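Local atomic coordinates of MREC protein (Listeria monocytogenes, PDB entry 2J5U), a protein that probably takes part in forming and maintaining the cell shape of this bacterium, and assembles into dimers. Residues Phe190-Lys196 with Ala208-Gly213; Val131-Ala137 with Gly147-Gly151; Ser64-Tyr68 with Phe185-Ile189; Pro165-Phe170 with Gly203-Thr207; Gly180-Pro186 with Val224-Ser228. One frame throughout, in Å; residues are numbered along the deposited sequence.

Contact 1: Phe190-Lys196 with Ala208-Gly213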
# COMPACT_ATOMS: atom_id res chain seq x y z
N PHE A 190 47.22 40.14 32.00
CA PHE A 190 46.92 41.57 31.89
C PHE A 190 48.20 42.41 31.75
O PHE A 190 49.15 42.23 32.51
CB PHE A 190 46.12 42.06 33.11
CG PHE A 190 45.72 43.52 33.04
CD1 PHE A 190 44.85 43.97 32.05
CD2 PHE A 190 46.24 44.44 33.94
CE1 PHE A 190 44.50 45.33 31.95
CE2 PHE A 190 45.90 45.80 33.85
CZ PHE A 190 45.02 46.24 32.85
N ILE A 191 48.20 43.32 30.79
CA ILE A 191 49.36 44.17 30.57
C ILE A 191 49.07 45.60 31.02
O ILE A 191 49.84 46.18 31.79
CB ILE A 191 49.76 44.22 29.08
CG1 ILE A 191 50.22 42.84 28.60
CG2 ILE A 191 50.85 45.24 28.89
CD1 ILE A 191 50.57 42.80 27.12
N GLY A 192 47.97 46.16 30.53
CA GLY A 192 47.63 47.53 30.90
C GLY A 192 46.38 48.06 30.23
O GLY A 192 45.55 47.30 29.75
N THR A 193 46.27 49.38 30.18
CA THR A 193 45.09 50.04 29.62
C THR A 193 45.40 51.02 28.51
O THR A 193 46.38 51.77 28.60
CB THR A 193 44.36 50.79 30.72
OG1 THR A 193 43.78 49.85 31.63
CG2 THR A 193 43.29 51.69 30.15
N ILE A 194 44.59 51.03 27.46
CA ILE A 194 44.83 51.99 26.39
C ILE A 194 44.59 53.34 27.03
O ILE A 194 43.63 53.53 27.77
CB ILE A 194 43.86 51.85 25.20
CG1 ILE A 194 44.15 50.56 24.44
CG2 ILE A 194 44.02 53.04 24.27
CD1 ILE A 194 43.30 50.38 23.20
N GLU A 195 45.48 54.28 26.76
CA GLU A 195 45.36 55.58 27.36
C GLU A 195 45.25 56.62 26.28
O GLU A 195 44.48 57.57 26.39
CB GLU A 195 46.61 55.84 28.20
CG GLU A 195 46.62 57.14 28.97
CD GLU A 195 45.57 57.16 30.05
OE1 GLU A 195 45.43 56.14 30.76
OE2 GLU A 195 44.89 58.20 30.18
N LYS A 196 46.01 56.41 25.21
CA LYS A 196 46.06 57.34 24.09
C LYS A 196 46.11 56.52 22.80
O LYS A 196 46.63 55.40 22.79
CB LYS A 196 47.32 58.19 24.24
CG LYS A 196 47.31 59.57 23.60
CD LYS A 196 48.63 60.34 23.85
CE LYS A 196 49.79 59.80 23.00
NZ LYS A 196 51.09 60.53 23.20
N ALA A 208 48.71 52.48 19.95
CA ALA A 208 48.06 52.87 21.19
C ALA A 208 49.15 53.00 22.24
O ALA A 208 50.18 52.33 22.18
CB ALA A 208 47.05 51.82 21.61
N PHE A 209 48.94 53.90 23.19
CA PHE A 209 49.89 54.08 24.27
C PHE A 209 49.19 53.51 25.47
O PHE A 209 48.02 53.80 25.73
CB PHE A 209 50.26 55.55 24.40
CG PHE A 209 50.98 56.07 23.21
CD1 PHE A 209 50.28 56.44 22.07
CD2 PHE A 209 52.37 56.08 23.18
CE1 PHE A 209 50.96 56.82 20.90
CE2 PHE A 209 53.07 56.45 22.02
CZ PHE A 209 52.36 56.82 20.88
N ILE A 210 49.92 52.66 26.20
CA ILE A 210 49.32 51.97 27.31
C ILE A 210 49.92 52.19 28.68
O ILE A 210 51.13 52.31 28.85
CB ILE A 210 49.32 50.47 26.97
CG1 ILE A 210 48.46 50.28 25.70
CG2 ILE A 210 48.80 49.63 28.14
CD1 ILE A 210 48.58 48.93 25.06
N LYS A 211 49.02 52.26 29.66
CA LYS A 211 49.41 52.45 31.05
C LYS A 211 49.55 51.08 31.70
O LYS A 211 48.55 50.41 31.96
CB LYS A 211 48.33 53.25 31.78
CG LYS A 211 48.58 53.40 33.26
CD LYS A 211 47.36 53.98 33.95
CE LYS A 211 47.56 54.04 35.46
NZ LYS A 211 46.34 54.52 36.17
N PRO A 212 50.79 50.65 31.97
CA PRO A 212 50.94 49.34 32.59
C PRO A 212 50.13 49.24 33.85
O PRO A 212 50.06 50.20 34.62
CB PRO A 212 52.45 49.25 32.83
CG PRO A 212 52.86 50.65 32.95
CD PRO A 212 52.08 51.34 31.88
N GLY A 213 49.51 48.08 34.06
CA GLY A 213 48.70 47.88 35.24
C GLY A 213 49.56 47.60 36.46
O GLY A 213 49.24 48.01 37.57

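Contact 2: Val131-Ala137 with Gly147-Gly151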
# COMPACT_ATOMS: atom_id res chain seq x y z
N VAL A 131 65.44 48.51 22.85
CA VAL A 131 64.49 48.68 21.74
C VAL A 131 63.99 47.37 21.10
O VAL A 131 62.94 47.34 20.47
CB VAL A 131 65.11 49.58 20.64
CG1 VAL A 131 66.24 48.85 19.94
CG2 VAL A 131 64.05 49.99 19.65
N LYS A 132 64.75 46.29 21.26
CA LYS A 132 64.37 45.01 20.70
C LYS A 132 63.34 44.30 21.58
O LYS A 132 62.72 43.31 21.16
CB LYS A 132 65.60 44.10 20.57
CG LYS A 132 66.73 44.62 19.68
CD LYS A 132 68.05 43.83 19.94
CE LYS A 132 68.45 43.89 21.43
NZ LYS A 132 69.81 43.38 21.75
N ASN A 133 63.16 44.79 22.80
CA ASN A 133 62.22 44.18 23.74
C ASN A 133 60.77 44.30 23.27
O ASN A 133 60.31 45.38 22.93
CB ASN A 133 62.41 44.82 25.11
CG ASN A 133 61.65 44.10 26.19
OD1 ASN A 133 61.58 42.87 26.20
ND2 ASN A 133 61.09 44.86 27.12
N ARG A 134 60.05 43.18 23.25
CA ARG A 134 58.67 43.20 22.78
C ARG A 134 57.80 42.06 23.28
O ARG A 134 58.31 41.05 23.73
CB ARG A 134 58.67 43.22 21.25
CG ARG A 134 59.59 42.21 20.61
CD ARG A 134 59.81 42.51 19.14
NE ARG A 134 58.72 42.02 18.32
CZ ARG A 134 58.73 40.84 17.70
NH1 ARG A 134 57.67 40.46 16.98
NH2 ARG A 134 59.80 40.04 17.78
N VAL A 135 56.49 42.24 23.21
CA VAL A 135 55.57 41.18 23.62
C VAL A 135 54.31 41.24 22.75
O VAL A 135 53.80 42.31 22.44
CB VAL A 135 55.25 41.28 25.16
CG1 VAL A 135 55.59 42.62 25.67
CG2 VAL A 135 53.79 40.98 25.45
N SER A 136 53.85 40.07 22.31
CA SER A 136 52.66 39.96 21.46
C SER A 136 51.43 40.22 22.33
O SER A 136 51.24 39.56 23.36
CB SER A 136 52.54 38.56 20.87
OG SER A 136 53.72 38.14 20.23
N ALA A 137 50.59 41.15 21.91
CA ALA A 137 49.43 41.49 22.70
C ALA A 137 48.12 41.58 21.94
O ALA A 137 48.09 41.72 20.72
CB ALA A 137 49.68 42.82 23.44
N GLY A 147 48.60 43.17 18.25
CA GLY A 147 49.71 44.06 17.99
C GLY A 147 50.93 43.67 18.80
O GLY A 147 50.95 42.64 19.49
N ILE A 148 51.97 44.49 18.71
CA ILE A 148 53.20 44.23 19.43
C ILE A 148 53.51 45.36 20.41
O ILE A 148 53.52 46.53 20.03
CB ILE A 148 54.39 44.09 18.47
CG1 ILE A 148 54.08 43.07 17.38
CG2 ILE A 148 55.61 43.67 19.24
CD1 ILE A 148 53.84 41.66 17.91
N ILE A 149 53.71 45.02 21.68
CA ILE A 149 54.08 46.04 22.65
C ILE A 149 55.57 46.18 22.39
O ILE A 149 56.30 45.19 22.37
CB ILE A 149 53.86 45.56 24.09
CG1 ILE A 149 52.37 45.39 24.40
CG2 ILE A 149 54.53 46.54 25.05
CD1 ILE A 149 51.61 46.66 24.46
N ASN A 150 56.03 47.41 22.20
CA ASN A 150 57.44 47.60 21.89
C ASN A 150 57.89 49.03 22.16
O ASN A 150 57.79 49.89 21.29
CB ASN A 150 57.67 47.26 20.43
CG ASN A 150 59.09 47.46 20.01
OD1 ASN A 150 59.35 48.06 18.97
ND2 ASN A 150 60.02 46.96 20.80
N GLY A 151 58.41 49.28 23.35
CA GLY A 151 58.87 50.61 23.67
C GLY A 151 58.24 51.22 24.90
O GLY A 151 57.02 51.19 25.07

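Contact 3: Ser64-Tyr68 with Phe185-Ile189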
# COMPACT_ATOMS: atom_id res chain seq x y z
N SER A 64 45.75 24.26 26.33
CA SER A 64 45.30 25.37 25.50
C SER A 64 46.27 26.53 25.66
O SER A 64 47.16 26.52 26.51
CB SER A 64 43.90 25.81 25.92
OG SER A 64 43.96 26.63 27.07
N ILE A 65 46.07 27.55 24.84
CA ILE A 65 46.91 28.72 24.84
C ILE A 65 46.94 29.50 26.16
O ILE A 65 47.86 30.27 26.39
CB ILE A 65 46.49 29.65 23.68
CG1 ILE A 65 47.70 30.08 22.86
CG2 ILE A 65 45.71 30.84 24.23
CD1 ILE A 65 48.73 30.83 23.63
N ARG A 66 45.97 29.30 27.04
CA ARG A 66 45.98 30.06 28.30
C ARG A 66 46.51 29.35 29.54
O ARG A 66 46.68 29.99 30.58
CB ARG A 66 44.59 30.58 28.63
CG ARG A 66 43.63 30.57 27.47
CD ARG A 66 42.30 31.15 27.89
NE ARG A 66 42.43 32.53 28.34
CZ ARG A 66 42.20 32.93 29.58
NH1 ARG A 66 42.34 34.22 29.90
NH2 ARG A 66 41.83 32.04 30.50
N ASP A 67 46.78 28.06 29.45
CA ASP A 67 47.25 27.32 30.61
C ASP A 67 48.70 27.58 31.00
O ASP A 67 49.53 27.91 30.15
CB ASP A 67 47.03 25.82 30.40
CG ASP A 67 45.56 25.47 30.23
OD1 ASP A 67 44.73 26.08 30.95
OD2 ASP A 67 45.22 24.60 29.39
N TYR A 68 49.01 27.42 32.28
CA TYR A 68 50.38 27.63 32.76
C TYR A 68 50.61 27.18 34.21
O TYR A 68 49.68 27.08 35.00
CB TYR A 68 50.75 29.11 32.64
CG TYR A 68 49.95 30.02 33.54
CD1 TYR A 68 48.91 30.79 33.03
CD2 TYR A 68 50.21 30.07 34.91
CE1 TYR A 68 48.15 31.59 33.86
CE2 TYR A 68 49.45 30.87 35.75
CZ TYR A 68 48.42 31.62 35.22
OH TYR A 68 47.63 32.38 36.06
N PHE A 185 54.65 33.15 25.84
CA PHE A 185 53.89 33.53 27.04
C PHE A 185 52.53 32.89 26.94
O PHE A 185 52.07 32.56 25.85
CB PHE A 185 53.65 35.04 27.10
CG PHE A 185 54.88 35.86 27.35
CD1 PHE A 185 54.81 37.25 27.24
CD2 PHE A 185 56.07 35.28 27.76
CE1 PHE A 185 55.91 38.05 27.54
CE2 PHE A 185 57.18 36.07 28.06
CZ PHE A 185 57.10 37.46 27.96
N PRO A 186 51.87 32.66 28.09
CA PRO A 186 50.53 32.07 28.01
C PRO A 186 49.70 33.29 27.64
O PRO A 186 50.12 34.42 27.88
CB PRO A 186 50.27 31.62 29.44
CG PRO A 186 51.03 32.61 30.24
CD PRO A 186 52.33 32.69 29.48
N ALA A 187 48.53 33.10 27.04
CA ALA A 187 47.73 34.25 26.68
C ALA A 187 46.83 34.66 27.85
O ALA A 187 46.59 33.87 28.75
CB ALA A 187 46.89 33.95 25.45
N GLY A 188 46.38 35.91 27.84
CA GLY A 188 45.51 36.36 28.90
C GLY A 188 46.12 37.10 30.07
O GLY A 188 45.40 37.52 30.97
N ILE A 189 47.44 37.27 30.10
CA ILE A 189 48.02 37.99 31.21
C ILE A 189 47.74 39.47 30.98
O ILE A 189 47.99 39.98 29.90
CB ILE A 189 49.54 37.76 31.32
CG1 ILE A 189 49.83 36.36 31.85
CG2 ILE A 189 50.13 38.74 32.33
CD1 ILE A 189 49.06 35.27 31.19

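Contact 4: Pro165-Phe170 with Gly203-Thr207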
# COMPACT_ATOMS: atom_id res chain seq x y z
N PRO A 165 45.24 47.24 13.57
CA PRO A 165 44.55 47.50 12.31
C PRO A 165 44.12 48.96 12.20
O PRO A 165 43.57 49.51 13.15
CB PRO A 165 43.37 46.53 12.35
CG PRO A 165 43.15 46.30 13.83
CD PRO A 165 44.56 46.19 14.35
N TYR A 166 44.37 49.57 11.05
CA TYR A 166 44.05 50.98 10.83
C TYR A 166 42.58 51.34 10.74
O TYR A 166 42.21 52.50 10.93
CB TYR A 166 44.74 51.48 9.57
CG TYR A 166 44.03 51.07 8.30
CD1 TYR A 166 43.00 51.85 7.77
CD2 TYR A 166 44.37 49.89 7.64
CE1 TYR A 166 42.32 51.46 6.61
CE2 TYR A 166 43.70 49.49 6.48
CZ TYR A 166 42.67 50.28 5.97
OH TYR A 166 42.02 49.89 4.83
N ASP A 167 41.73 50.37 10.44
CA ASP A 167 40.30 50.65 10.31
C ASP A 167 39.47 50.34 11.54
O ASP A 167 38.27 50.64 11.58
CB ASP A 167 39.76 49.88 9.12
CG ASP A 167 40.15 48.43 9.16
OD1 ASP A 167 39.67 47.71 10.07
OD2 ASP A 167 40.95 48.02 8.30
N MET A 168 40.09 49.73 12.54
CA MET A 168 39.40 49.39 13.78
C MET A 168 39.49 50.64 14.67
O MET A 168 40.45 51.40 14.56
CB MET A 168 40.10 48.20 14.42
CG MET A 168 39.21 47.24 15.15
SD MET A 168 40.01 45.63 15.32
CE MET A 168 39.74 44.98 13.73
N LYS A 169 38.51 50.86 15.54
CA LYS A 169 38.57 52.05 16.39
C LYS A 169 38.74 51.70 17.87
O LYS A 169 38.03 50.85 18.41
CB LYS A 169 37.31 52.89 16.21
CG LYS A 169 36.06 52.19 16.69
CD LYS A 169 34.93 53.16 16.91
CE LYS A 169 34.47 53.79 15.62
NZ LYS A 169 33.42 54.80 15.90
N PHE A 170 39.68 52.37 18.53
CA PHE A 170 39.94 52.10 19.94
C PHE A 170 39.55 53.22 20.87
O PHE A 170 39.61 54.40 20.51
CB PHE A 170 41.41 51.74 20.12
CG PHE A 170 41.86 50.64 19.21
CD1 PHE A 170 42.31 50.93 17.93
CD2 PHE A 170 41.79 49.32 19.61
CE1 PHE A 170 42.67 49.92 17.06
CE2 PHE A 170 42.15 48.30 18.75
CZ PHE A 170 42.59 48.59 17.48
N GLY A 203 50.07 55.72 7.61
CA GLY A 203 48.62 55.64 7.48
C GLY A 203 48.20 54.19 7.28
O GLY A 203 47.08 53.90 6.87
N LEU A 204 49.11 53.27 7.60
CA LEU A 204 48.89 51.83 7.44
C LEU A 204 48.37 51.13 8.69
O LEU A 204 47.71 50.10 8.60
CB LEU A 204 50.20 51.16 7.02
CG LEU A 204 50.92 51.69 5.78
CD1 LEU A 204 52.31 51.06 5.68
CD2 LEU A 204 50.09 51.39 4.54
N SER A 205 48.67 51.69 9.86
CA SER A 205 48.24 51.09 11.12
C SER A 205 48.03 52.14 12.20
O SER A 205 48.19 53.33 11.95
CB SER A 205 49.30 50.09 11.59
OG SER A 205 50.57 50.71 11.62
N GLN A 206 47.68 51.69 13.39
CA GLN A 206 47.49 52.59 14.52
C GLN A 206 48.46 52.22 15.63
O GLN A 206 49.05 51.14 15.61
CB GLN A 206 46.06 52.52 15.05
CG GLN A 206 45.03 53.19 14.19
CD GLN A 206 43.64 53.08 14.79
OE1 GLN A 206 43.30 53.80 15.73
NE2 GLN A 206 42.85 52.17 14.27
N THR A 207 48.61 53.11 16.59
CA THR A 207 49.50 52.86 17.71
C THR A 207 48.78 53.34 18.94
O THR A 207 48.28 54.45 18.98
CB THR A 207 50.81 53.63 17.57
OG1 THR A 207 51.43 53.30 16.32
CG2 THR A 207 51.76 53.29 18.71

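Contact 5: Gly180-Pro186 with Val224-Ser228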
# COMPACT_ATOMS: atom_id res chain seq x y z
N GLY A 180 49.91 35.42 23.39
CA GLY A 180 50.55 34.12 23.36
C GLY A 180 51.09 33.82 21.96
O GLY A 180 51.81 32.84 21.75
N LEU A 181 50.77 34.68 21.00
CA LEU A 181 51.15 34.47 19.62
C LEU A 181 52.62 34.56 19.30
O LEU A 181 53.04 34.23 18.19
CB LEU A 181 50.34 35.39 18.71
CG LEU A 181 48.85 35.10 18.95
CD1 LEU A 181 47.98 36.05 18.16
CD2 LEU A 181 48.57 33.66 18.56
N GLY A 182 53.41 35.01 20.27
CA GLY A 182 54.84 35.11 20.08
C GLY A 182 55.47 33.77 20.40
O GLY A 182 56.67 33.58 20.22
N GLY A 183 54.64 32.85 20.88
CA GLY A 183 55.09 31.51 21.20
C GLY A 183 55.73 31.24 22.54
O GLY A 183 56.13 30.11 22.81
N LYS A 184 55.83 32.25 23.41
CA LYS A 184 56.47 32.01 24.69
C LYS A 184 55.72 32.39 25.95
O LYS A 184 56.12 31.98 27.03
CB LYS A 184 57.84 32.65 24.70
CG LYS A 184 57.87 34.05 24.20
CD LYS A 184 58.52 34.10 22.85
CE LYS A 184 59.96 33.59 22.90
NZ LYS A 184 60.71 33.98 21.66
N PHE A 185 54.65 33.15 25.84
CA PHE A 185 53.89 33.53 27.04
C PHE A 185 52.53 32.89 26.94
O PHE A 185 52.07 32.56 25.85
CB PHE A 185 53.65 35.04 27.10
CG PHE A 185 54.88 35.86 27.35
CD1 PHE A 185 54.81 37.25 27.24
CD2 PHE A 185 56.07 35.28 27.76
CE1 PHE A 185 55.91 38.05 27.54
CE2 PHE A 185 57.18 36.07 28.06
CZ PHE A 185 57.10 37.46 27.96
N PRO A 186 51.87 32.66 28.09
CA PRO A 186 50.53 32.07 28.01
C PRO A 186 49.70 33.29 27.64
O PRO A 186 50.12 34.42 27.88
CB PRO A 186 50.27 31.62 29.44
CG PRO A 186 51.03 32.61 30.24
CD PRO A 186 52.33 32.69 29.48
N VAL A 224 56.75 33.65 38.17
CA VAL A 224 57.23 33.19 36.87
C VAL A 224 56.27 32.14 36.31
O VAL A 224 56.00 31.14 36.96
CB VAL A 224 58.65 32.58 36.99
CG1 VAL A 224 59.16 32.16 35.63
CG2 VAL A 224 59.60 33.58 37.59
N LEU A 225 55.77 32.38 35.11
CA LEU A 225 54.83 31.47 34.46
C LEU A 225 55.43 30.54 33.40
O LEU A 225 56.02 31.00 32.43
CB LEU A 225 53.71 32.27 33.79
CG LEU A 225 53.11 33.41 34.60
CD1 LEU A 225 51.99 34.07 33.81
CD2 LEU A 225 52.60 32.88 35.94
N LYS A 226 55.27 29.24 33.59
CA LYS A 226 55.74 28.28 32.61
C LYS A 226 54.55 28.17 31.65
O LYS A 226 53.42 27.97 32.09
CB LYS A 226 56.01 26.93 33.26
CG LYS A 226 56.31 25.80 32.28
CD LYS A 226 56.38 24.45 32.99
CE LYS A 226 56.59 23.30 32.01
NZ LYS A 226 56.66 21.97 32.69
N ARG A 227 54.78 28.33 30.35
CA ARG A 227 53.68 28.24 29.39
C ARG A 227 53.38 26.77 29.10
O ARG A 227 54.30 25.99 28.87
CB ARG A 227 54.04 28.97 28.09
CG ARG A 227 53.22 28.58 26.88
CD ARG A 227 53.57 29.47 25.72
NE ARG A 227 53.21 28.88 24.43
CZ ARG A 227 52.77 29.58 23.40
NH1 ARG A 227 52.47 28.97 22.26
NH2 ARG A 227 52.62 30.89 23.51
N SER A 228 52.10 26.40 29.11
CA SER A 228 51.72 25.01 28.86
C SER A 228 51.65 24.71 27.38
O SER A 228 52.14 23.69 26.93
CB SER A 228 50.35 24.69 29.47
OG SER A 228 50.39 24.81 30.88

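Contact 1: Phe190-Lys196 with Ala208-Gly213
Strands 190-196 and 208-212 run antiparallel, 4.4 Å apart at their closest axis approach and at 131° to each other. Thr193 and Lys211 form a hydrogen-bonded pair: Thr193 N to Lys211 O is 3.1 Å and Lys211 N to Thr193 O is 2.9 Å. Gly213 N continues the ladder to Ile191 O at 3.0 Å. At the other end Glu195 and Lys196 both face Phe209, a classic beta bulge. Phe209 O takes Glu195 N at 2.8 Å and, weakly, Lys196 N at 3.3 Å, while Phe209 N gives a 2.8 Å bond to Lys196 O. Gly192 sits tight against Pro212, CA to CA 4.1 Å; a CB on Gly192 would clash with Lys211 O.

Lys196 lies over one face of the Phe209 ring. Its NZ is 4.3 Å from the ring centroid, a cation-pi contact, and its CE makes a CH-pi contact at 4.0 Å. Ile194 and Ile210 share the other face of the sheet, where Ile194 CG2 meets Ala208 CB at 4.2 Å.

The two strands form a hairpin of a six-stranded antiparallel barrel. Strand 175-178 flanks 190-199, and strand 158-165 flanks 205-212. Ile191 reaches across to Val135 and Ala137 of strand 135-139.

Contact 2: Val131-Ala137 with Gly147-Gly151
This is a beta hairpin contact, between strands 135-139 and 145-153 of a six-stranded antiparallel barrel. Both segments belong to the barrel core of MreC. The short strand segments approach to 4.6 Å at 139°. Two hydrogen-bonded pairs hold them. In the first, Val135 N to Ile149 O is 3.1 Å and Ile149 N to Val135 O is 2.8 Å. In the second, Ala137 N to Gly147 O and Gly147 N to Ala137 O are both 2.9 Å. Ser136 and Ile148 form the non-hydrogen-bonded pair between them. Val135, Ala137 and Ile149 share one face, with Ala137 CB 3.8 Å from Ile149 CG1. Ile191 of strand 190-199 packs on Val135 and Ala137 there. On the other face Ile148 touches Pro80 of the second subunit.

Before residue 135 the chain leaves the ladder, and a side chain takes over from the backbone. Asn150 ND2 donates to two carbonyls of the incoming loop, Val131 O at 3.0 Å and Asn133 O at 2.7 Å.

Contact 3: Ser64-Tyr68 with Phe185-Ile189
The loop that leads from helix 31-58 into strand 68-77 meets the loop before strand 190-199. One backbone hydrogen bond joins them, from Ala187 N to Ile65 O at 3.0 Å. The side chains fill in around it. Ile65 has an off-well chi1 of -131°, and its CG2 lies 3.5 Å from Ala187 CB. Arg66 chi1, at -17°, likewise lies between the standard wells. Its CB comes 3.9 Å from Ala187 O and its NH1 comes 4.0 Å from Gly188 CA. A CB on Gly188 would clash with this NH1, and the phi of 96° also suits glycine. Tyr68 takes the p rotamer and points toward the other segment. Its CD1 meets Pro186 CB at 3.9 Å. Pro186 also lies against the backbone of the first loop, with its CB 3.8 Å from Asp67 O.

Beyond the contact, Ile65 packs on Val75 and Arg66 on Glu51, both of the second subunit. Leu225 of strand 221-227 adjoins Tyr68, Pro186 and Ile189.

Residues 64-67 form a type I beta turn, in which Asp67 N bonds weakly to Ser64 O at 3.3 Å. Such a turn reverses the chain, here between the long helix and the first barrel strand of MreC.

Contact 4: Pro165-Phe170 with Gly203-Thr207
Gln206 loses 96 Å² to the other segment, more than any other residue here. Its side chain points toward the loop 165-170 and carries the amide into the curve of the chain. There NE2 donates two hydrogen bonds to backbone carbonyls. One goes to Pro165 O at 3.0 Å, the other to Met168 O at a short 2.5 Å. The two acceptors are three residues apart, so one amide group bridges the bend. Phe170 stands beside it. Its CE1 is 3.6 Å from Gln206 NE2, which lies near the plane of the ring, at its edge.

The loop leaves strand 158-165, and Gln206 belongs to strand 205-212, its neighbour in the antiparallel barrel. The backbones of Gln206 and Leu164 are hydrogen-bonded next to this contact. Gln206 thus extends the pairing of the two strands into the loop by way of its side chain. Phe170 also packs on Ile194 and Val197 of strand 190-199.

Tyr166 comes second, with 70 Å² covered. Its CB lies 3.4 Å from Leu204 O and 3.8 Å from Ser205 CA. The ring passes beside Leu204 O, with Tyr166 CD2 3.5 Å from it, before the hydroxyl end leads off. Pro165 packs on Tyr217 of the second subunit.

Contact 5: Gly180-Pro186 with Val224-Ser228
Gly180 opens a type I beta turn that ends at Gly183, closed by Gly183 N to Gly180 O at 3.0 Å. The same carbonyl accepts a second bond, from Arg227 NH2 at 2.7 Å. Leu181 bends away from strand 221-227 and packs on Trp83 of the second subunit. Gly183 lies over one face of the Arg227 guanidinium, its C 3.3 Å from Arg227 NH2. The loop belongs to the barrel built on strands 135-139 to 205-212, while strand 221-227 belongs to the other six-stranded barrel. The contact therefore joins the two barrels of the MreC chain. Lys184 points away from the strand. Phe185 does too, but its O accepts from Arg227 NH2 at 2.9 Å, near the guanidinium plane. Arg227 is nearly extended, with chi1 to chi3 all near trans, so it reaches both carbonyls. Its NH1 also bonds to Glu230 O and to Ile76 O of the second subunit. Pro186 ends the segment, its CG 4.0 Å from Leu225 CD1.

In the fold
The chain passes from helix 31-58 into the turn at 64-68, which waits for residues 185-189 to close contact 3, the longest loop. Contact 2 closes first, as a hairpin, and lies within that loop. Segment 165-170 then opens contact 4. Before 203-207 closes it, the chain passes 180-186, 185-189 and 190-196, so contact 4 crosses contacts 1, 3 and 5. Contact 1 closes at 208-213, within the span of contact 5, which ends at 224-228. Contacts 1, 2 and 4 hold one barrel; Ile191 and Ile210 join contacts 1 and 2, and Ile194 meets Phe170 of contact 4. Contacts 3 and 5 share Phe185 and Pro186 beside the other barrel.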